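Local atomic coordinates of epidermin leader peptide processing serine protease EpiP (Staphylococcus aureus subsp. aureus, PDB entry 3QFH), a protein that probably cleaves the leader peptide from the precursor of the lantibiotic epidermin, as a subtilisin-like serine endopeptidase. Residues S41-V45 with Q55-T59; R101-M105 with H363-I367; Y115-P119 with Y436-N440; F200-R204 with Q222-N228; L260-N265 with V306-N312. All coordinates share one frame; numbering follows the deposited sequence.

Interaction 1: residues S41-V45 with Q55-T59; sequences SLNVV and QIKMT
V45 and I56 give up the most surface here, with Q55 close behind, and all three lie on the two antiparallel strands of a beta hairpin. V45 is held through its backbone: its N donates to Q55 O at 2.8 Å. Its CG2, set between its own backbone N and carbonyl carbon (CG1 at chi1 -64°), lies across the Q55 side chain and comes 3.7 Å from Q55 OE1. The amide end of Q55 is turned to T79 and E212.

I56 stands opposite V44 in a non-hydrogen-bonded pair. Its CG1 meets V44 CG2 at 4.1 Å, and its extended tip, CD1, reaches L42 CD1 at 4.0 Å, so the three aliphatic side chains form one apolar patch. Beyond it, K57 N bonds almost straight to N43 O at 3.0 Å. A water then takes over from direct pairing, accepting from N43 N and donating to K57 O.

Strand 43-48 lies at one edge of the sheet in the propeptide-like region, and strand 53-59 runs between it and strand 20-27. Helix 30-40 covers the face carrying V44 and I56 through V37 and F33, while L66 of helix 60-66 packs on L42 and M58.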
# COMPACT_ATOMS: atom_id res chain seq x y z
N SER A 41 34.16 -10.76 -1.25
CA SER A 41 34.03 -9.31 -1.08
C SER A 41 32.87 -8.77 -1.90
O SER A 41 33.04 -7.88 -2.74
CB SER A 41 35.34 -8.61 -1.42
OG SER A 41 36.32 -8.91 -0.45
N LEU A 42 31.68 -9.33 -1.68
CA LEU A 42 30.49 -8.88 -2.39
C LEU A 42 30.03 -7.52 -1.86
O LEU A 42 30.03 -7.28 -0.65
CB LEU A 42 29.36 -9.90 -2.24
CG LEU A 42 29.60 -11.31 -2.77
CD1 LEU A 42 28.39 -12.19 -2.44
CD2 LEU A 42 29.89 -11.29 -4.28
N ASN A 43 29.63 -6.65 -2.77
CA ASN A 43 29.16 -5.32 -2.40
C ASN A 43 27.62 -5.34 -2.20
O ASN A 43 26.86 -5.02 -3.11
CB ASN A 43 29.59 -4.32 -3.47
CG ASN A 43 29.16 -2.90 -3.16
OD1 ASN A 43 28.69 -2.59 -2.07
ND2 ASN A 43 29.33 -2.02 -4.14
N VAL A 44 27.20 -5.73 -1.01
CA VAL A 44 25.79 -5.80 -0.65
C VAL A 44 25.24 -4.40 -0.38
O VAL A 44 25.67 -3.74 0.55
CB VAL A 44 25.58 -6.66 0.61
CG1 VAL A 44 24.11 -6.67 1.03
CG2 VAL A 44 26.07 -8.08 0.36
N VAL A 45 24.32 -3.92 -1.21
CA VAL A 45 23.76 -2.56 -1.04
C VAL A 45 22.37 -2.51 -0.34
O VAL A 45 21.84 -1.44 -0.07
CB VAL A 45 23.73 -1.81 -2.40
CG1 VAL A 45 25.17 -1.59 -2.93
CG2 VAL A 45 22.90 -2.55 -3.41
N GLN A 55 20.45 -7.18 -2.16
CA GLN A 55 20.71 -6.56 -3.44
C GLN A 55 22.21 -6.39 -3.44
O GLN A 55 22.80 -5.93 -2.46
CB GLN A 55 20.00 -5.23 -3.59
CG GLN A 55 19.96 -4.76 -5.01
CD GLN A 55 19.20 -3.45 -5.15
OE1 GLN A 55 19.26 -2.58 -4.27
NE2 GLN A 55 18.50 -3.28 -6.28
N ILE A 56 22.83 -6.79 -4.53
CA ILE A 56 24.27 -6.74 -4.64
C ILE A 56 24.66 -6.04 -5.93
O ILE A 56 24.04 -6.24 -6.98
CB ILE A 56 24.85 -8.17 -4.61
CG1 ILE A 56 24.37 -8.89 -3.33
CG2 ILE A 56 26.38 -8.15 -4.70
CD1 ILE A 56 24.91 -10.34 -3.19
N LYS A 57 25.67 -5.20 -5.85
CA LYS A 57 26.15 -4.50 -7.00
C LYS A 57 27.38 -5.28 -7.46
O LYS A 57 28.34 -5.44 -6.70
CB LYS A 57 26.47 -3.04 -6.64
CG LYS A 57 26.60 -2.16 -7.85
CD LYS A 57 26.81 -0.68 -7.50
CE LYS A 57 26.91 0.14 -8.78
NZ LYS A 57 27.25 1.58 -8.55
N MET A 58 27.33 -5.83 -8.66
CA MET A 58 28.44 -6.61 -9.19
C MET A 58 28.46 -6.71 -10.72
O MET A 58 27.46 -6.41 -11.37
CB MET A 58 28.46 -8.02 -8.56
CG MET A 58 27.17 -8.79 -8.66
SD MET A 58 27.21 -10.36 -7.71
CE MET A 58 25.49 -10.83 -7.84
N THR A 59 29.60 -7.11 -11.27
CA THR A 59 29.74 -7.28 -12.72
C THR A 59 28.89 -8.46 -13.16
O THR A 59 28.52 -9.30 -12.32
CB THR A 59 31.21 -7.53 -13.17
OG1 THR A 59 31.68 -8.77 -12.62
CG2 THR A 59 32.12 -6.38 -12.74
O HOH W 1 29.91 -7.27 -5.33

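Interaction 2: residues R101-M105 with H363-I367; sequences RQWDM and HKENI
The indole of W103 is sandwiched between unlike groups. Over one face stands the carbonyl oxygen K364 O, 3.1 Å above the plane and offset toward the rim; the opposite face carries CB of its own neighbour D104. Two more carbonyl oxygens come to the edge near the ring plane: H363 O lies 3.3 Å from W103 CD1, and N366 O accepts a hydrogen bond from W103 NE1 at 2.8 Å. That bond is bent, 137° at the hydrogen, and the donor stands above the carbonyl plane of N366 instead of on a lone pair. The ring thus plugs the C-terminal end of helix 361-365, where successive carbonyls gather. With CG between the backbone N and the carbonyl carbon (chi1 58°), the ring is swung out to this helix end.

I367, just beyond, provides the apolar side. Its CD1 touches W103 CZ2 at 3.7 Å, the two side chains crossing at about a right angle, and also rests on D104 CB and CG. I367 CG2 approaches D104 OD2 at 3.3 Å, but the charge of this carboxylate is met by K388 in a salt bridge. Two waters complete the seam, one bridging R101 O to H363 O, the other D104 OD1 to N366 O.

P341 of strand 338-341 packs on W103 and D104, and Q184 of helix 177-186 on D104 and I367. The contact joins the short helix 103-108, ahead of the first core strand 126-130, to a helix-to-strand junction of the subtilisin-like alpha/beta fold.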
# COMPACT_ATOMS: atom_id res chain seq x y z
N ARG A 101 -17.46 18.69 3.40
CA ARG A 101 -17.04 18.64 2.00
C ARG A 101 -16.48 17.26 1.64
O ARG A 101 -16.29 16.95 0.47
CB ARG A 101 -15.98 19.71 1.72
CG ARG A 101 -16.46 21.13 1.94
CD ARG A 101 -15.31 22.08 1.72
NE ARG A 101 -15.64 23.43 2.12
CZ ARG A 101 -14.85 24.49 1.93
NH1 ARG A 101 -13.67 24.35 1.34
NH2 ARG A 101 -15.24 25.68 2.34
N GLN A 102 -16.17 16.45 2.66
CA GLN A 102 -15.61 15.12 2.42
C GLN A 102 -16.73 14.15 2.08
O GLN A 102 -17.13 13.35 2.90
CB GLN A 102 -14.87 14.61 3.67
CG GLN A 102 -13.74 15.50 4.14
CD GLN A 102 -13.05 14.91 5.32
OE1 GLN A 102 -13.17 15.44 6.42
NE2 GLN A 102 -12.35 13.78 5.12
N TRP A 103 -17.25 14.23 0.87
CA TRP A 103 -18.36 13.35 0.49
C TRP A 103 -18.03 11.88 0.68
O TRP A 103 -18.89 11.10 1.04
CB TRP A 103 -18.79 13.59 -0.96
CG TRP A 103 -17.71 13.39 -1.98
CD1 TRP A 103 -16.94 14.36 -2.55
CD2 TRP A 103 -17.32 12.16 -2.59
NE1 TRP A 103 -16.07 13.81 -3.45
CE2 TRP A 103 -16.28 12.45 -3.48
CE3 TRP A 103 -17.73 10.82 -2.45
CZ2 TRP A 103 -15.65 11.46 -4.25
CZ3 TRP A 103 -17.11 9.85 -3.20
CH2 TRP A 103 -16.07 10.17 -4.09
N ASP A 104 -16.78 11.51 0.40
CA ASP A 104 -16.33 10.15 0.49
C ASP A 104 -16.34 9.61 1.93
O ASP A 104 -16.69 8.46 2.17
CB ASP A 104 -14.91 10.05 -0.11
CG ASP A 104 -13.91 10.99 0.58
OD1 ASP A 104 -14.22 12.21 0.74
OD2 ASP A 104 -12.82 10.51 0.95
N MET A 105 -15.99 10.48 2.89
CA MET A 105 -15.92 10.13 4.29
C MET A 105 -17.35 10.11 4.85
O MET A 105 -17.71 9.25 5.66
CB MET A 105 -15.02 11.15 5.02
CG MET A 105 -14.34 10.64 6.28
SD MET A 105 -13.30 9.16 5.96
CE MET A 105 -11.88 9.78 5.08
N HIS A 363 -14.90 18.95 -7.20
CA HIS A 363 -15.26 18.77 -5.79
C HIS A 363 -16.21 17.61 -5.53
O HIS A 363 -16.21 17.02 -4.45
CB HIS A 363 -15.87 20.07 -5.24
CG HIS A 363 -15.02 21.29 -5.48
ND1 HIS A 363 -15.03 21.98 -6.68
CD2 HIS A 363 -14.12 21.91 -4.69
CE1 HIS A 363 -14.18 22.99 -6.60
NE2 HIS A 363 -13.61 22.96 -5.41
N LYS A 364 -17.05 17.32 -6.51
CA LYS A 364 -18.02 16.25 -6.42
C LYS A 364 -17.42 14.86 -6.66
O LYS A 364 -17.86 13.90 -6.02
CB LYS A 364 -19.14 16.49 -7.43
CG LYS A 364 -20.00 17.70 -7.10
CD LYS A 364 -21.08 17.90 -8.16
CE LYS A 364 -21.97 19.11 -7.84
NZ LYS A 364 -22.95 19.39 -8.93
N GLU A 365 -16.41 14.75 -7.54
CA GLU A 365 -15.85 13.45 -7.92
C GLU A 365 -14.42 13.16 -7.43
O GLU A 365 -13.92 12.06 -7.65
CB GLU A 365 -15.93 13.25 -9.45
CG GLU A 365 -15.00 14.16 -10.29
CD GLU A 365 -15.09 13.85 -11.80
OE1 GLU A 365 -14.32 14.46 -12.58
OE2 GLU A 365 -15.91 12.99 -12.23
N ASN A 366 -13.74 14.13 -6.82
CA ASN A 366 -12.41 13.88 -6.27
C ASN A 366 -12.45 13.89 -4.75
O ASN A 366 -13.40 14.38 -4.14
CB ASN A 366 -11.35 14.85 -6.80
CG ASN A 366 -10.94 14.56 -8.26
OD1 ASN A 366 -11.46 13.64 -8.92
ND2 ASN A 366 -9.99 15.32 -8.76
N ILE A 367 -11.39 13.36 -4.16
CA ILE A 367 -11.25 13.20 -2.73
C ILE A 367 -10.43 14.33 -2.11
O ILE A 367 -9.27 14.56 -2.48
CB ILE A 367 -10.48 11.89 -2.43
CG1 ILE A 367 -11.12 10.67 -3.15
CG2 ILE A 367 -10.35 11.69 -0.92
CD1 ILE A 367 -12.49 10.30 -2.71
O HOH W 2 -15.85 18.26 -2.04
O HOH W 3 -13.94 14.38 -0.92

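Interaction 3: residues Y115-P119 with Y436-N440; sequences YDDLP and YKALN
D117 and L439 bury most of the surface in this contact between a loop and the last helix modelled in the chain. The tight part is polar and lies at the helix end. N440 ND2 donates to D117 OD2 at 3.1 Å, fairly straight at 160°. The oxygen lies in the amide plane of N440, yet the amide meets the carboxylate from above its plane, and the two flat groups stand nearly perpendicular, 88° apart. The same nitrogen also bonds to Y436 O at 2.7 Å and sits over the centre of the Y436 ring. With CG beside the backbone N (chi1 -72°), the N440 side chain folds back over the last turn to make both bonds. Y436 CE1 comes 3.6 Å from D117 OD2.

Looser contacts are made by L439. Its CB is 4.2 Å from D117 CB, and its CD1 lies 4.2 Å from L118 CD2. L395 of helix 382-400 backs both leucines, while K399 from that helix bonds to D117 O. D117, Y436 and N440 all remain partly exposed, so solvent borders the polar side.

One amide nitrogen therefore ties the carboxylate to a helix carbonyl, and N440 OD1 is engaged by N443, which should fix the amide's orientation. The amide donor would be expected to stabilise a charged carboxylate, to which a sodium ion about 7 Å from the D117 side chain could add at most a weak long-range effect.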
# COMPACT_ATOMS: atom_id res chain seq x y z
N TYR A 115 -18.67 8.22 13.95
CA TYR A 115 -17.66 8.75 14.88
C TYR A 115 -18.17 8.78 16.32
O TYR A 115 -17.38 8.96 17.25
CB TYR A 115 -17.13 10.13 14.46
CG TYR A 115 -16.37 10.10 13.16
CD1 TYR A 115 -15.12 9.50 13.07
CD2 TYR A 115 -16.90 10.66 12.01
CE1 TYR A 115 -14.43 9.46 11.87
CE2 TYR A 115 -16.21 10.62 10.81
CZ TYR A 115 -14.98 10.02 10.75
OH TYR A 115 -14.30 9.99 9.55
N ASP A 116 -19.48 8.62 16.54
CA ASP A 116 -19.99 8.56 17.92
C ASP A 116 -19.96 7.13 18.47
O ASP A 116 -20.25 6.92 19.64
CB ASP A 116 -21.40 9.14 17.99
CG ASP A 116 -21.43 10.62 17.62
OD1 ASP A 116 -20.60 11.39 18.16
OD2 ASP A 116 -22.28 11.03 16.80
N ASP A 117 -19.58 6.17 17.63
CA ASP A 117 -19.50 4.76 18.01
C ASP A 117 -18.05 4.25 18.01
O ASP A 117 -17.82 3.05 17.98
CB ASP A 117 -20.31 3.93 16.99
CG ASP A 117 -21.77 4.39 16.90
OD1 ASP A 117 -22.36 4.66 17.96
OD2 ASP A 117 -22.33 4.46 15.78
N LEU A 118 -17.07 5.16 18.02
CA LEU A 118 -15.66 4.75 18.01
C LEU A 118 -15.30 4.03 19.31
O LEU A 118 -15.91 4.29 20.33
CB LEU A 118 -14.73 5.95 17.86
CG LEU A 118 -14.76 6.70 16.52
CD1 LEU A 118 -13.92 7.96 16.62
CD2 LEU A 118 -14.29 5.81 15.40
N PRO A 119 -14.30 3.12 19.26
CA PRO A 119 -13.87 2.46 20.48
C PRO A 119 -13.39 3.52 21.47
O PRO A 119 -12.97 4.59 21.05
CB PRO A 119 -12.68 1.59 20.04
CG PRO A 119 -12.74 1.54 18.57
CD PRO A 119 -13.50 2.72 18.09
N TYR A 436 -20.04 2.65 9.50
CA TYR A 436 -21.12 2.71 10.48
C TYR A 436 -21.61 1.30 10.80
O TYR A 436 -21.77 0.93 11.98
CB TYR A 436 -22.25 3.59 9.99
CG TYR A 436 -23.41 3.68 10.94
CD1 TYR A 436 -23.40 4.59 11.98
CD2 TYR A 436 -24.53 2.87 10.77
CE1 TYR A 436 -24.47 4.69 12.86
CE2 TYR A 436 -25.60 2.96 11.64
CZ TYR A 436 -25.57 3.87 12.68
OH TYR A 436 -26.63 3.97 13.54
N LYS A 437 -21.82 0.50 9.76
CA LYS A 437 -22.25 -0.89 9.96
C LYS A 437 -21.19 -1.69 10.74
O LYS A 437 -21.53 -2.43 11.65
CB LYS A 437 -22.55 -1.60 8.65
CG LYS A 437 -23.88 -1.20 7.99
CD LYS A 437 -24.19 -2.11 6.79
CE LYS A 437 -25.46 -1.67 6.06
NZ LYS A 437 -26.71 -1.78 6.90
N ALA A 438 -19.93 -1.54 10.36
CA ALA A 438 -18.83 -2.30 10.99
C ALA A 438 -18.73 -2.05 12.50
O ALA A 438 -18.40 -2.96 13.27
CB ALA A 438 -17.50 -1.97 10.32
N LEU A 439 -19.05 -0.83 12.93
CA LEU A 439 -18.99 -0.48 14.34
C LEU A 439 -20.28 -0.78 15.12
O LEU A 439 -20.32 -0.65 16.32
CB LEU A 439 -18.66 1.01 14.50
CG LEU A 439 -17.30 1.42 13.92
CD1 LEU A 439 -17.07 2.92 14.04
CD2 LEU A 439 -16.19 0.66 14.59
N ASN A 440 -21.34 -1.21 14.44
CA ASN A 440 -22.58 -1.46 15.14
C ASN A 440 -23.11 -2.89 15.07
O ASN A 440 -24.32 -3.10 15.14
CB ASN A 440 -23.62 -0.45 14.63
CG ASN A 440 -23.34 0.95 15.13
OD1 ASN A 440 -23.49 1.22 16.31
ND2 ASN A 440 -22.93 1.85 14.23

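Interaction 4: residues F200-R204 with Q222-N228; sequences FTMYR and QAANDGN
Strand 200-204 lies beside the C-terminal turn of helix 213-225, with the CA atoms of Y203 and A223 7.5 Å apart, and G227 ends that helix in a Schellman motif with positive phi. Y203 buries most surface. Its ring reaches from the strand to the helix end, where A223 CB sits over one face, 4.2 Å from the ring centroid, in a CH-pi contact. Q222 CG approaches Y203 CE1 at 3.5 Å.

The phenol is gripped at its tip. Y203 OH donates to D226 OD2 at 2.5 Å, a short bond in which the acceptor lies in the ring plane and the hydroxyl arrives on the anti side of the carboxylate. N228 ND2 gives the same hydroxyl a weaker, bent bond of 2.9 Å, its amide turned almost square to the ring. D226 OD2 also forms a salt bridge with K149, whereas Q222 NE2 holds D226 OD1 from above the carboxylate plane.

The connection is a beta-alpha-beta crossover of the parallel subtilisin-like sheet: strand 200-204 leads through helix 213-225 to strand 230-233, with strand 126-130 lying between the two strands. A127 on that middle strand packs against Y203, A223 and N228.

N228 secures the exit from the helix. A223 O accepts from both N228 N and N228 ND2, the latter at 3.0 Å and on a lone pair in the carbonyl plane. At the other end of the amide, N228 OD1 takes a hydrogen bond from T201 OG1 at 3.2 Å, the hydroxyl tilted somewhat out of the carbonyl plane.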
# COMPACT_ATOMS: atom_id res chain seq x y z
N PHE A 200 -0.59 6.47 13.49
CA PHE A 200 -0.11 5.88 12.27
C PHE A 200 1.40 5.98 12.28
O PHE A 200 1.99 6.86 12.95
CB PHE A 200 -0.73 6.52 11.02
CG PHE A 200 -0.19 7.89 10.69
CD1 PHE A 200 0.83 8.04 9.76
CD2 PHE A 200 -0.71 9.02 11.30
CE1 PHE A 200 1.31 9.29 9.45
CE2 PHE A 200 -0.24 10.28 10.98
CZ PHE A 200 0.78 10.41 10.06
N THR A 201 2.02 5.05 11.58
CA THR A 201 3.45 4.98 11.49
C THR A 201 3.76 4.98 10.02
O THR A 201 3.22 4.17 9.27
CB THR A 201 3.98 3.67 12.11
OG1 THR A 201 3.47 3.53 13.43
CG2 THR A 201 5.48 3.68 12.16
N MET A 202 4.62 5.89 9.60
CA MET A 202 4.97 5.99 8.19
C MET A 202 6.26 5.24 7.96
O MET A 202 7.18 5.32 8.76
CB MET A 202 5.10 7.46 7.78
CG MET A 202 5.70 7.73 6.37
SD MET A 202 4.76 7.04 5.01
CE MET A 202 3.15 7.83 5.19
N TYR A 203 6.31 4.47 6.87
CA TYR A 203 7.53 3.79 6.46
C TYR A 203 7.85 4.32 5.08
O TYR A 203 7.17 4.01 4.11
CB TYR A 203 7.38 2.28 6.48
CG TYR A 203 7.22 1.78 7.91
CD1 TYR A 203 8.32 1.44 8.67
CD2 TYR A 203 5.96 1.70 8.51
CE1 TYR A 203 8.19 1.00 9.98
CE2 TYR A 203 5.82 1.28 9.81
CZ TYR A 203 6.94 0.93 10.54
OH TYR A 203 6.83 0.48 11.83
N ARG A 204 8.89 5.15 5.01
CA ARG A 204 9.25 5.80 3.76
C ARG A 204 10.10 4.91 2.86
O ARG A 204 11.16 4.45 3.25
CB ARG A 204 9.96 7.14 4.01
CG ARG A 204 10.25 7.89 2.71
CD ARG A 204 10.67 9.34 2.96
NE ARG A 204 12.02 9.46 3.53
CZ ARG A 204 13.13 9.64 2.82
NH1 ARG A 204 13.10 9.70 1.50
NH2 ARG A 204 14.30 9.75 3.44
N GLN A 222 9.50 -4.52 8.58
CA GLN A 222 9.74 -3.58 9.67
C GLN A 222 8.43 -3.23 10.40
O GLN A 222 8.38 -3.21 11.64
CB GLN A 222 10.39 -2.30 9.14
CG GLN A 222 10.77 -1.35 10.23
CD GLN A 222 11.83 -1.93 11.14
OE1 GLN A 222 12.90 -2.32 10.67
NE2 GLN A 222 11.53 -2.01 12.43
N ALA A 223 7.39 -2.95 9.62
CA ALA A 223 6.06 -2.59 10.14
C ALA A 223 5.51 -3.72 11.01
O ALA A 223 4.97 -3.46 12.10
CB ALA A 223 5.10 -2.28 9.00
N ALA A 224 5.64 -4.94 10.53
CA ALA A 224 5.18 -6.12 11.25
C ALA A 224 6.01 -6.31 12.52
O ALA A 224 5.46 -6.68 13.56
CB ALA A 224 5.24 -7.36 10.37
N ASN A 225 7.32 -6.07 12.45
CA ASN A 225 8.15 -6.19 13.65
C ASN A 225 7.85 -5.12 14.68
O ASN A 225 8.03 -5.33 15.88
CB ASN A 225 9.66 -6.18 13.32
CG ASN A 225 10.14 -7.49 12.70
OD1 ASN A 225 9.46 -8.52 12.78
ND2 ASN A 225 11.32 -7.45 12.08
N ASP A 226 7.44 -3.95 14.21
CA ASP A 226 7.10 -2.82 15.08
C ASP A 226 5.70 -2.96 15.73
O ASP A 226 5.30 -2.09 16.48
CB ASP A 226 7.19 -1.49 14.32
CG ASP A 226 8.64 -1.05 14.03
OD1 ASP A 226 9.59 -1.67 14.54
OD2 ASP A 226 8.82 -0.05 13.28
N GLY A 227 4.98 -4.03 15.42
CA GLY A 227 3.68 -4.28 16.03
C GLY A 227 2.49 -3.56 15.42
O GLY A 227 1.44 -3.46 16.05
N ASN A 228 2.64 -3.07 14.19
CA ASN A 228 1.54 -2.44 13.47
C ASN A 228 0.67 -3.55 12.93
O ASN A 228 1.08 -4.27 12.03
CB ASN A 228 2.06 -1.63 12.29
CG ASN A 228 2.92 -0.50 12.70
OD1 ASN A 228 2.43 0.52 13.20
ND2 ASN A 228 4.22 -0.63 12.47

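Interaction 5: residues L260-N265 with V306-N312; sequences LQKAIN and VPASMDN
Q261 and D311 carry the polar side of this helix-to-loop contact. The side chain of Q261 uses both OE1 and NE2 of its amide on the backbone of D311: D311 N donates to Q261 OE1 at 2.9 Å, on a lone pair in the carbonyl plane, and Q261 NE2 returns a nearly straight bond to D311 O at 3.0 Å. The bend at chi2 (65°) turns the amide from the helix toward the loop for this two-bond grip. One helical turn on, N312 ND2 donates to N265 OD1 at 2.9 Å, from above the carbonyl plane, with the two amides 74° apart. A water bridges I264 O and N312 O.

Apolar contacts fill the other flank. I264 CD1 lies 3.6 Å from P307 CB and also touches M310 SD. The extended M310 chain lies across L260, bringing its CE to 3.8 Å from L260 CB, and L260 CD2 meets V306 CG2 at 3.7 Å. A cis peptide before P307 and a type I turn from P307 to M310 shape this loop.

Helix 254-269 thus covers the connection between strands 302-306 and 314-319. S217 and I220 of helix 213-225 flank L260, while S237 and I239 of strand 237-241 adjoin V306.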
# COMPACT_ATOMS: atom_id res chain seq x y z
N LEU A 260 8.54 -9.97 -1.89
CA LEU A 260 7.27 -9.32 -1.59
C LEU A 260 6.21 -10.28 -1.01
O LEU A 260 5.57 -9.96 -0.00
CB LEU A 260 6.73 -8.60 -2.83
CG LEU A 260 5.52 -7.69 -2.60
CD1 LEU A 260 5.77 -6.71 -1.42
CD2 LEU A 260 5.20 -6.93 -3.87
N GLN A 261 6.03 -11.45 -1.63
CA GLN A 261 5.07 -12.43 -1.11
C GLN A 261 5.54 -12.94 0.25
O GLN A 261 4.74 -13.15 1.14
CB GLN A 261 4.87 -13.61 -2.06
CG GLN A 261 3.87 -14.65 -1.54
CD GLN A 261 2.47 -14.09 -1.43
OE1 GLN A 261 1.72 -14.08 -2.40
NE2 GLN A 261 2.11 -13.61 -0.24
N LYS A 262 6.85 -13.14 0.41
CA LYS A 262 7.38 -13.61 1.70
C LYS A 262 7.23 -12.55 2.79
O LYS A 262 6.95 -12.87 3.93
CB LYS A 262 8.83 -14.10 1.59
CG LYS A 262 8.96 -15.41 0.83
CD LYS A 262 10.41 -15.76 0.45
CE LYS A 262 11.29 -16.06 1.65
NZ LYS A 262 12.70 -16.45 1.24
N ALA A 263 7.37 -11.28 2.42
CA ALA A 263 7.19 -10.19 3.39
C ALA A 263 5.73 -10.21 3.91
O ALA A 263 5.49 -10.14 5.11
CB ALA A 263 7.50 -8.84 2.74
N ILE A 264 4.79 -10.29 2.98
CA ILE A 264 3.35 -10.37 3.28
C ILE A 264 3.01 -11.56 4.23
O ILE A 264 2.28 -11.42 5.20
CB ILE A 264 2.53 -10.44 1.95
CG1 ILE A 264 2.65 -9.10 1.23
CG2 ILE A 264 1.05 -10.77 2.21
CD1 ILE A 264 2.13 -9.09 -0.18
N ASN A 265 3.58 -12.72 3.95
CA ASN A 265 3.34 -13.91 4.78
C ASN A 265 4.02 -13.78 6.13
O ASN A 265 3.54 -14.29 7.14
CB ASN A 265 3.75 -15.18 4.04
CG ASN A 265 2.88 -15.44 2.80
OD1 ASN A 265 1.80 -14.86 2.64
ND2 ASN A 265 3.33 -16.33 1.94
N VAL A 306 1.09 -6.61 -8.49
CA VAL A 306 1.47 -6.94 -7.12
C VAL A 306 1.70 -5.70 -6.24
O VAL A 306 2.10 -4.65 -6.72
CB VAL A 306 2.73 -7.84 -7.09
CG1 VAL A 306 2.57 -9.00 -8.07
CG2 VAL A 306 3.98 -7.06 -7.40
N PRO A 307 1.44 -5.82 -4.93
CA PRO A 307 0.99 -7.01 -4.23
C PRO A 307 -0.53 -7.26 -4.26
O PRO A 307 -0.99 -8.20 -3.61
CB PRO A 307 1.43 -6.73 -2.79
CG PRO A 307 1.32 -5.25 -2.66
CD PRO A 307 1.66 -4.68 -4.02
N ALA A 308 -1.28 -6.48 -5.03
CA ALA A 308 -2.74 -6.61 -5.05
C ALA A 308 -3.26 -8.02 -5.36
O ALA A 308 -4.28 -8.42 -4.83
CB ALA A 308 -3.38 -5.60 -6.02
N SER A 309 -2.57 -8.74 -6.24
CA SER A 309 -3.02 -10.08 -6.63
C SER A 309 -2.32 -11.19 -5.85
O SER A 309 -2.49 -12.34 -6.16
CB SER A 309 -2.76 -10.31 -8.13
OG SER A 309 -1.36 -10.26 -8.39
N MET A 310 -1.53 -10.84 -4.84
CA MET A 310 -0.80 -11.85 -4.08
C MET A 310 -1.64 -12.51 -2.98
O MET A 310 -2.72 -12.05 -2.65
CB MET A 310 0.47 -11.26 -3.48
CG MET A 310 1.63 -11.14 -4.49
SD MET A 310 3.05 -10.33 -3.71
CE MET A 310 4.37 -10.66 -4.90
N ASP A 311 -1.13 -13.59 -2.42
CA ASP A 311 -1.83 -14.28 -1.36
C ASP A 311 -1.75 -13.47 -0.06
O ASP A 311 -0.75 -12.79 0.20
CB ASP A 311 -1.23 -15.66 -1.13
CG ASP A 311 -1.29 -16.54 -2.37
OD1 ASP A 311 -2.26 -16.41 -3.17
OD2 ASP A 311 -0.38 -17.38 -2.54
N ASN A 312 -2.82 -13.57 0.73
CA ASN A 312 -2.91 -12.94 2.03
C ASN A 312 -2.90 -11.41 2.07
O ASN A 312 -2.33 -10.79 2.95
CB ASN A 312 -1.82 -13.52 2.92
CG ASN A 312 -1.98 -15.01 3.11
OD1 ASN A 312 -3.05 -15.47 3.45
ND2 ASN A 312 -0.91 -15.77 2.89
O HOH W 4 -0.41 -10.60 5.38

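In the fold
From the N terminus, interaction 1 closes a short hairpin in the propeptide-like region and is complete before any other contact opens. Interactions 2 and 3 then start in turn from the segments 101-105 and 115-119; their partners come in the same order, so these two long loops cross, and they touch where M105 CG meets Y115 OH at 3.3 Å. Both loops enclose interactions 4 and 5, which follow each other in series within the subtilase core, about 17 Å apart between centres. Interaction 4 joins a core strand to the end of its crossover helix, and interaction 5 a helix to a loop. Interactions 2 and 3 tie the chain before strand 126-130 to the junction of helix 361-365 with strand 367-370 and to the last helix, 435-439.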